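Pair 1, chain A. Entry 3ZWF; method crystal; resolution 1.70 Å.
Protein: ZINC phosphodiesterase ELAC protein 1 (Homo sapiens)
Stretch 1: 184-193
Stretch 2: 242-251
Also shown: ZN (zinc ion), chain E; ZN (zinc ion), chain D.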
# COMPACT_ATOMS: atom_id res chain seq x y z
N SER A 184 -4.39 -18.63 8.29
CA SER A 184 -3.31 -17.84 8.80
C SER A 184 -2.24 -18.76 9.39
O SER A 184 -2.53 -19.90 9.78
CB SER A 184 -3.86 -16.84 9.83
OG SER A 184 -2.85 -16.03 10.42
N PHE A 185 -1.01 -18.26 9.39
CA PHE A 185 0.17 -19.04 9.76
C PHE A 185 0.98 -18.35 10.83
O PHE A 185 1.02 -17.13 10.93
CB PHE A 185 1.07 -19.33 8.54
CG PHE A 185 0.37 -20.11 7.46
CD1 PHE A 185 0.25 -21.51 7.52
CD2 PHE A 185 -0.17 -19.44 6.38
CE1 PHE A 185 -0.40 -22.20 6.54
CE2 PHE A 185 -0.80 -20.14 5.41
CZ PHE A 185 -0.93 -21.51 5.48
N GLY A 186 1.60 -19.19 11.65
CA GLY A 186 2.67 -18.78 12.51
C GLY A 186 4.01 -19.33 12.03
O GLY A 186 4.08 -20.34 11.27
N PHE A 187 5.07 -18.66 12.43
CA PHE A 187 6.41 -19.00 12.02
C PHE A 187 7.27 -19.21 13.25
O PHE A 187 7.22 -18.42 14.21
CB PHE A 187 7.02 -17.93 11.14
CG PHE A 187 6.25 -17.68 9.87
CD1 PHE A 187 6.36 -18.53 8.80
CD2 PHE A 187 5.39 -16.59 9.79
CE1 PHE A 187 5.63 -18.32 7.64
CE2 PHE A 187 4.65 -16.38 8.63
CZ PHE A 187 4.78 -17.24 7.54
N SER A 188 8.04 -20.30 13.20
CA SER A 188 9.00 -20.62 14.21
C SER A 188 10.42 -20.48 13.65
O SER A 188 10.76 -21.14 12.65
CB SER A 188 8.82 -22.08 14.64
OG SER A 188 9.82 -22.45 15.56
N VAL A 189 11.24 -19.69 14.32
CA VAL A 189 12.64 -19.54 13.92
C VAL A 189 13.53 -20.09 15.03
O VAL A 189 13.52 -19.58 16.17
CB VAL A 189 13.00 -18.06 13.64
CG1 VAL A 189 14.50 -17.94 13.30
CG2 VAL A 189 12.11 -17.49 12.49
N VAL A 190 14.30 -21.11 14.69
CA VAL A 190 15.25 -21.71 15.63
C VAL A 190 16.67 -21.49 15.15
O VAL A 190 17.04 -21.89 14.05
CB VAL A 190 14.97 -23.21 15.87
CG1 VAL A 190 16.13 -23.88 16.63
CG2 VAL A 190 13.67 -23.39 16.64
N GLU A 191 17.45 -20.84 15.98
CA GLU A 191 18.88 -20.68 15.76
C GLU A 191 19.57 -21.95 16.24
O GLU A 191 19.19 -22.52 17.27
CB GLU A 191 19.39 -19.46 16.52
CG GLU A 191 20.88 -19.19 16.40
CD GLU A 191 21.40 -18.26 17.50
OE1 GLU A 191 21.03 -18.44 18.70
OE2 GLU A 191 22.18 -17.35 17.16
N LYS A 192 20.55 -22.44 15.49
CA LYS A 192 21.30 -23.63 15.91
C LYS A 192 22.55 -23.24 16.67
O LYS A 192 23.20 -22.25 16.34
CB LYS A 192 21.64 -24.48 14.70
CG LYS A 192 20.41 -24.93 13.95
CD LYS A 192 20.79 -25.86 12.83
CE LYS A 192 19.58 -26.25 12.03
NZ LYS A 192 19.91 -27.32 11.05
N LYS A 193 22.88 -24.03 17.70
CA LYS A 193 23.94 -23.72 18.66
C LYS A 193 25.16 -24.64 18.52
O LYS A 193 25.29 -25.43 17.56
CB LYS A 193 23.36 -23.84 20.08
CG LYS A 193 24.08 -23.01 21.13
CD LYS A 193 23.92 -23.60 22.53
N VAL A 242 17.75 -25.24 19.84
CA VAL A 242 19.01 -25.34 20.57
C VAL A 242 19.43 -23.94 21.06
O VAL A 242 19.54 -23.67 22.27
CB VAL A 242 20.12 -25.93 19.68
N GLY A 243 19.66 -23.06 20.10
CA GLY A 243 19.97 -21.68 20.39
C GLY A 243 18.67 -20.96 20.69
O GLY A 243 17.75 -21.51 21.31
N ARG A 244 18.58 -19.73 20.20
CA ARG A 244 17.41 -18.92 20.45
C ARG A 244 16.25 -19.39 19.58
O ARG A 244 16.45 -19.89 18.48
CB ARG A 244 17.73 -17.44 20.25
CG ARG A 244 18.70 -16.89 21.30
CD ARG A 244 19.26 -15.53 20.91
NE ARG A 244 20.37 -15.68 19.97
CZ ARG A 244 21.33 -14.78 19.74
NH1 ARG A 244 21.37 -13.63 20.39
NH2 ARG A 244 22.27 -15.05 18.85
N LYS A 245 15.03 -19.21 20.09
CA LYS A 245 13.79 -19.55 19.38
C LYS A 245 12.85 -18.34 19.45
O LYS A 245 12.49 -17.87 20.52
CB LYS A 245 13.11 -20.78 19.98
CG LYS A 245 11.72 -21.05 19.38
CD LYS A 245 11.00 -22.23 20.05
CE LYS A 245 11.57 -23.57 19.69
NZ LYS A 245 10.74 -24.70 20.28
N ILE A 246 12.48 -17.87 18.26
CA ILE A 246 11.54 -16.77 18.09
C ILE A 246 10.33 -17.27 17.30
O ILE A 246 10.49 -17.84 16.24
CB ILE A 246 12.13 -15.65 17.25
CG1 ILE A 246 13.48 -15.22 17.82
CG2 ILE A 246 11.17 -14.47 17.24
CD1 ILE A 246 13.42 -14.59 19.13
N CYS A 247 9.14 -17.09 17.87
CA CYS A 247 7.89 -17.49 17.24
C CYS A 247 6.99 -16.26 17.05
O CYS A 247 6.78 -15.50 17.96
CB CYS A 247 7.15 -18.51 18.08
SG CYS A 247 8.10 -20.04 18.19
N ILE A 248 6.50 -16.13 15.83
CA ILE A 248 5.71 -14.96 15.42
C ILE A 248 4.43 -15.50 14.81
O ILE A 248 4.49 -16.20 13.77
CB ILE A 248 6.49 -14.14 14.37
CG1 ILE A 248 7.84 -13.70 14.97
CG2 ILE A 248 5.65 -12.89 13.97
CD1 ILE A 248 8.74 -12.99 14.02
N LEU A 249 3.30 -15.22 15.46
CA LEU A 249 2.01 -15.75 15.01
C LEU A 249 1.18 -14.68 14.29
O LEU A 249 1.06 -13.56 14.81
CB LEU A 249 1.18 -16.29 16.14
CG LEU A 249 1.53 -17.68 16.70
CD1 LEU A 249 2.90 -17.68 17.36
CD2 LEU A 249 0.43 -18.11 17.67
N GLY A 250 0.63 -15.04 13.14
CA GLY A 250 -0.37 -14.19 12.46
C GLY A 250 -1.67 -14.07 13.25
O GLY A 250 -1.86 -14.71 14.31
N ASP A 251 -2.56 -13.23 12.74
CA ASP A 251 -3.90 -13.06 13.31
C ASP A 251 -4.51 -14.44 13.50
O ASP A 251 -4.41 -15.31 12.65
CB ASP A 251 -4.84 -12.32 12.39
CG ASP A 251 -4.41 -10.86 12.11
OD1 ASP A 251 -3.37 -10.39 12.61
OD2 ASP A 251 -5.14 -10.19 11.33
ZN ZN E . -6.54 -10.79 9.50
ZN ZN D . -4.77 -8.13 10.73
O HOH W 1 -5.77 -8.95 8.99

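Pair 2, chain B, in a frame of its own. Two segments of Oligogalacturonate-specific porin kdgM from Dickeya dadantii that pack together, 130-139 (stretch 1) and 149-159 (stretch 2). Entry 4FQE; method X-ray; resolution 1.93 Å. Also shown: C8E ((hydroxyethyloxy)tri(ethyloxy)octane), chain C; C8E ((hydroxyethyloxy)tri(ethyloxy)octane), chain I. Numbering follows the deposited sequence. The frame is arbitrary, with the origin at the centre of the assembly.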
# COMPACT_ATOMS: atom_id res chain seq x y z
N LYS B 130 -1.74 -20.24 4.41
CA LYS B 130 -1.45 -19.62 3.13
C LYS B 130 -2.71 -19.26 2.33
O LYS B 130 -3.79 -19.76 2.58
CB LYS B 130 -0.55 -20.51 2.26
CG LYS B 130 -1.04 -21.92 2.07
CD LYS B 130 0.11 -22.91 1.97
CE LYS B 130 0.91 -23.01 3.27
NZ LYS B 130 1.71 -24.27 3.36
N GLY B 131 -2.51 -18.39 1.36
CA GLY B 131 -3.62 -17.86 0.58
C GLY B 131 -3.07 -16.84 -0.39
O GLY B 131 -1.88 -16.86 -0.76
N TYR B 132 -3.92 -15.92 -0.78
CA TYR B 132 -3.47 -14.84 -1.61
C TYR B 132 -4.39 -13.65 -1.51
O TYR B 132 -5.56 -13.78 -1.15
CB TYR B 132 -3.35 -15.32 -3.06
CG TYR B 132 -4.66 -15.67 -3.74
CD1 TYR B 132 -5.42 -14.69 -4.38
CD2 TYR B 132 -5.12 -16.98 -3.79
CE1 TYR B 132 -6.62 -15.01 -5.02
CE2 TYR B 132 -6.31 -17.31 -4.45
CZ TYR B 132 -7.05 -16.31 -5.05
OH TYR B 132 -8.24 -16.60 -5.70
N THR B 133 -3.85 -12.48 -1.81
CA THR B 133 -4.69 -11.34 -2.12
C THR B 133 -4.59 -10.90 -3.57
O THR B 133 -3.55 -11.05 -4.22
CB THR B 133 -4.41 -10.15 -1.19
OG1 THR B 133 -3.06 -9.73 -1.36
CG2 THR B 133 -4.65 -10.57 0.25
N LEU B 134 -5.70 -10.36 -4.07
CA LEU B 134 -5.75 -9.74 -5.38
C LEU B 134 -6.32 -8.33 -5.14
O LEU B 134 -7.44 -8.17 -4.62
CB LEU B 134 -6.61 -10.57 -6.33
CG LEU B 134 -6.51 -10.31 -7.84
CD1 LEU B 134 -5.12 -10.61 -8.39
CD2 LEU B 134 -7.53 -11.14 -8.64
N THR B 135 -5.52 -7.33 -5.48
CA THR B 135 -5.79 -5.95 -5.14
C THR B 135 -5.84 -5.16 -6.43
O THR B 135 -4.92 -5.21 -7.23
CB THR B 135 -4.68 -5.39 -4.24
OG1 THR B 135 -4.53 -6.24 -3.10
CG2 THR B 135 -5.03 -3.97 -3.76
N GLY B 136 -6.93 -4.46 -6.66
CA GLY B 136 -6.98 -3.56 -7.80
C GLY B 136 -7.08 -2.16 -7.29
O GLY B 136 -7.68 -1.94 -6.24
N ASN B 137 -6.49 -1.22 -8.03
CA ASN B 137 -6.41 0.17 -7.64
C ASN B 137 -6.76 1.06 -8.83
O ASN B 137 -6.30 0.81 -9.97
CB ASN B 137 -5.01 0.53 -7.21
CG ASN B 137 -4.64 -0.10 -5.88
OD1 ASN B 137 -4.14 -1.22 -5.83
ND2 ASN B 137 -4.93 0.61 -4.80
N ILE B 138 -7.54 2.10 -8.56
CA ILE B 138 -7.78 3.15 -9.54
C ILE B 138 -7.48 4.46 -8.84
O ILE B 138 -7.99 4.71 -7.73
CB ILE B 138 -9.23 3.21 -10.03
CG1 ILE B 138 -9.69 1.85 -10.49
CG2 ILE B 138 -9.37 4.28 -11.13
CD1 ILE B 138 -11.10 1.84 -11.04
N ASP B 139 -6.62 5.26 -9.46
CA ASP B 139 -6.13 6.48 -8.84
C ASP B 139 -6.21 7.64 -9.81
O ASP B 139 -5.76 7.56 -10.95
CB ASP B 139 -4.69 6.31 -8.37
CG ASP B 139 -4.56 5.28 -7.25
OD1 ASP B 139 -3.98 4.20 -7.46
OD2 ASP B 139 -5.07 5.51 -6.17
N GLY B 149 -8.15 7.77 -4.62
CA GLY B 149 -7.89 6.38 -4.98
C GLY B 149 -8.93 5.41 -4.48
O GLY B 149 -9.33 5.50 -3.31
N TYR B 150 -9.40 4.52 -5.34
CA TYR B 150 -10.28 3.42 -4.93
C TYR B 150 -9.47 2.13 -5.03
O TYR B 150 -8.74 1.93 -5.99
CB TYR B 150 -11.53 3.31 -5.80
CG TYR B 150 -12.32 2.02 -5.60
CD1 TYR B 150 -12.40 1.08 -6.60
CD2 TYR B 150 -12.95 1.73 -4.39
CE1 TYR B 150 -13.08 -0.12 -6.43
CE2 TYR B 150 -13.65 0.54 -4.21
CZ TYR B 150 -13.72 -0.38 -5.25
OH TYR B 150 -14.41 -1.55 -5.12
N GLU B 151 -9.61 1.28 -4.03
CA GLU B 151 -8.89 0.02 -3.92
C GLU B 151 -9.89 -1.06 -3.55
O GLU B 151 -10.70 -0.90 -2.62
CB GLU B 151 -7.80 0.10 -2.86
CG GLU B 151 -7.03 -1.21 -2.70
CD GLU B 151 -5.87 -1.08 -1.72
OE1 GLU B 151 -4.96 -0.27 -1.99
OE2 GLU B 151 -5.87 -1.84 -0.72
N LEU B 152 -9.89 -2.12 -4.35
CA LEU B 152 -10.75 -3.26 -4.12
C LEU B 152 -9.79 -4.39 -3.84
O LEU B 152 -8.85 -4.58 -4.60
CB LEU B 152 -11.58 -3.55 -5.37
CG LEU B 152 -12.46 -4.79 -5.40
CD1 LEU B 152 -13.44 -4.91 -4.24
CD2 LEU B 152 -13.26 -4.84 -6.70
N GLU B 153 -10.00 -5.11 -2.76
CA GLU B 153 -9.10 -6.18 -2.39
C GLU B 153 -9.86 -7.45 -2.08
O GLU B 153 -10.84 -7.46 -1.32
CB GLU B 153 -8.23 -5.76 -1.21
CG GLU B 153 -7.15 -6.76 -0.89
CD GLU B 153 -6.05 -6.18 -0.02
OE1 GLU B 153 -5.26 -5.33 -0.54
OE2 GLU B 153 -5.97 -6.56 1.17
N TYR B 154 -9.41 -8.54 -2.71
CA TYR B 154 -10.01 -9.83 -2.55
C TYR B 154 -8.98 -10.74 -1.88
O TYR B 154 -7.88 -10.93 -2.41
CB TYR B 154 -10.39 -10.37 -3.92
CG TYR B 154 -10.89 -11.79 -3.94
CD1 TYR B 154 -12.24 -12.09 -3.72
CD2 TYR B 154 -10.02 -12.84 -4.24
CE1 TYR B 154 -12.70 -13.41 -3.76
CE2 TYR B 154 -10.47 -14.15 -4.28
CZ TYR B 154 -11.80 -14.43 -4.05
OH TYR B 154 -12.21 -15.76 -4.11
N LYS B 155 -9.35 -11.29 -0.73
CA LYS B 155 -8.46 -12.19 -0.01
C LYS B 155 -9.09 -13.56 0.10
O LYS B 155 -10.26 -13.69 0.48
CB LYS B 155 -8.14 -11.65 1.38
CG LYS B 155 -7.06 -12.42 2.13
CD LYS B 155 -6.85 -11.85 3.52
CE LYS B 155 -5.86 -12.66 4.32
NZ LYS B 155 -5.45 -11.93 5.55
N LYS B 156 -8.30 -14.58 -0.20
CA LYS B 156 -8.75 -15.95 -0.12
C LYS B 156 -7.72 -16.78 0.60
O LYS B 156 -6.55 -16.75 0.23
CB LYS B 156 -8.97 -16.51 -1.52
CG LYS B 156 -9.33 -17.98 -1.53
CD LYS B 156 -10.46 -18.29 -2.49
CE LYS B 156 -10.59 -19.79 -2.73
NZ LYS B 156 -11.78 -20.12 -3.56
N GLY B 157 -8.16 -17.50 1.62
CA GLY B 157 -7.29 -18.42 2.35
C GLY B 157 -7.22 -19.80 1.71
O GLY B 157 -8.09 -20.19 0.91
N THR B 158 -6.15 -20.52 2.04
CA THR B 158 -6.08 -21.97 1.82
C THR B 158 -5.67 -22.66 3.13
O THR B 158 -4.50 -23.00 3.33
CB THR B 158 -5.09 -22.32 0.70
OG1 THR B 158 -5.31 -21.47 -0.44
CG2 THR B 158 -5.26 -23.79 0.29
N SER B 159 -6.64 -22.85 4.02
CA SER B 159 -6.40 -23.45 5.33
C SER B 159 -7.70 -24.00 5.94
O SER B 159 -7.69 -25.04 6.60
CB SER B 159 -5.80 -22.41 6.29
OG SER B 159 -4.51 -22.01 5.85
C1 C8E C . -0.83 -7.19 -14.35
C2 C8E C . -0.07 -8.49 -14.18
C3 C8E C . -0.07 -8.97 -12.73
C4 C8E C . -1.47 -9.21 -12.20
C5 C8E C . -1.66 -10.60 -11.61
C6 C8E C . -1.60 -11.70 -12.68
C7 C8E C . -2.58 -12.87 -12.51
C8 C8E C . -3.71 -12.70 -11.50
O9 C8E C . -4.51 -13.88 -11.40
C10 C8E C . -5.62 -13.76 -10.50
C11 C8E C . -5.79 -15.00 -9.63
O12 C8E C . -7.18 -15.18 -9.30
C13 C8E C . -7.88 -15.97 -10.27
C14 C8E C . -9.36 -15.59 -10.37
O15 C8E C . -9.55 -14.17 -10.39
C16 C8E C . -10.66 -13.76 -9.59
C17 C8E C . -10.95 -12.26 -9.74
O18 C8E C . -11.71 -11.79 -8.62
C19 C8E C . -13.04 -12.32 -8.54
C20 C8E C . -13.11 -13.42 -7.48
O21 C8E C . -13.59 -14.66 -8.00
C1 C8E I . -11.71 8.43 -10.95
C2 C8E I . -12.03 7.18 -10.15
C3 C8E I . -11.36 7.14 -8.77
C4 C8E I . -12.26 7.69 -7.66
C5 C8E I . -13.10 6.62 -6.96
C6 C8E I . -13.43 7.01 -5.52
C7 C8E I . -14.84 6.65 -5.09
C8 C8E I . -15.10 5.16 -5.23
O9 C8E I . -16.10 4.72 -4.30
C10 C8E I . -16.39 3.33 -4.38
C11 C8E I . -16.18 2.73 -3.00
O12 C8E I . -17.24 1.84 -2.68
C13 C8E I . -17.33 1.68 -1.27
C14 C8E I . -18.44 0.70 -0.96
O15 C8E I . -18.66 0.69 0.46
C16 C8E I . -18.94 -0.62 0.93
C17 C8E I . -20.33 -0.66 1.53
O18 C8E I . -20.39 -1.76 2.43
C19 C8E I . -21.65 -1.84 3.10
C20 C8E I . -21.56 -1.08 4.42
O21 C8E I . -21.24 -1.97 5.50
O HOH W 2 -6.09 3.30 -5.18
O HOH W 3 -2.34 -1.64 -3.44

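Both pairs are two-stranded antiparallel arrangements with nearly the same backbone path. The N, CA and C atoms of 14 central residues superpose with an RMSD of 0.5 Å. In pair 1 strands 184-191 and 245-249 run at 171° to each other, and in pair 2 strands 131-139 and 149-157 run at 169°; the axes approach to 4.6 Å in each. The register alternates in step. Gly A186 faces Leu A249 with CA atoms 4.0 Å apart, and the matching Gly B131 faces Gly B157 with CA atoms 4.1 Å apart, both non-hydrogen-bonded positions. The next step is a hydrogen-bonded pair in each: Phe A187 N donates to Ile A248 O (2.9 Å) and Ile A248 N to Phe A187 O (2.9 Å), while Tyr B132 N donates to Lys B156 O (2.9 Å) and Lys B156 N to Tyr B132 O (3.0 Å). Reciprocal bonds also join Val A189 with Ile A246 and, at the matching positions, Leu B134 with Tyr B154.

The same frame carries different side chains. On the face bearing Phe A187, Val A189, Ile A246 and Ile A248, pair 1 is apolar and buried; Val A189 CB lies 4.4 Å from Ile A246 CB. Pair 2 places Tyr B132, Leu B134, Tyr B154 and Lys B156 there. Tyr B132 adopts chi1 p where Phe A187 is m, which helps explain the 3.2 Å between side-chain centres although their CA atoms fall within 0.6 Å. The tyrosine ring thereby reaches toward the partner strand: Lys B156 CB sits over one face, 4.3 Å from the ring centroid and 22° off its normal, and Tyr B132 CE1 comes within 4.0 Å of Tyr B154 CE2. Detergent extends the packing, with C20 of C8E (chain C) 3.7 Å from Tyr B154 CE1, over that ring's face.

On the other face, Ser A188 and Thr B133 nearly coincide, their side-chain centres 0.6 Å apart, yet their neighbours differ: Ser A188 OG is 4.0 Å from Cys A247 SG, whereas Thr B133 CG2 packs 3.6 Å from Lys B155 CG. One step on, Val A190 CG2 rests 3.7 Å from Lys A245 CE, an aliphatic contact. Thr B135, in the valine's place, instead donates from OG1 to Glu B153 OE1 at 2.8 Å.

A clear chemical divergence is at Glu A191, which matches Gly B136. Both backbones donate to the partner, Glu A191 N to Arg A244 O at 2.9 Å and Gly B136 N to Leu B152 O at 2.8 Å. Only pair 1 adds a salt bridge here: Arg A244 NH2 meets Glu A191 OE2 at 2.9 Å, while Arg A244 NE and Arg A244 N both donate to Glu A191 OE1, each at 3.1 Å. Gly A243 lies beside this carboxylate, where an ideal CB would be 2.7 Å from Glu A191 OE1, a clash. Its counterpart Glu B151 carries a side chain, and Glu B151 OE1 accepts from Asn B137 ND2 at 2.9 Å.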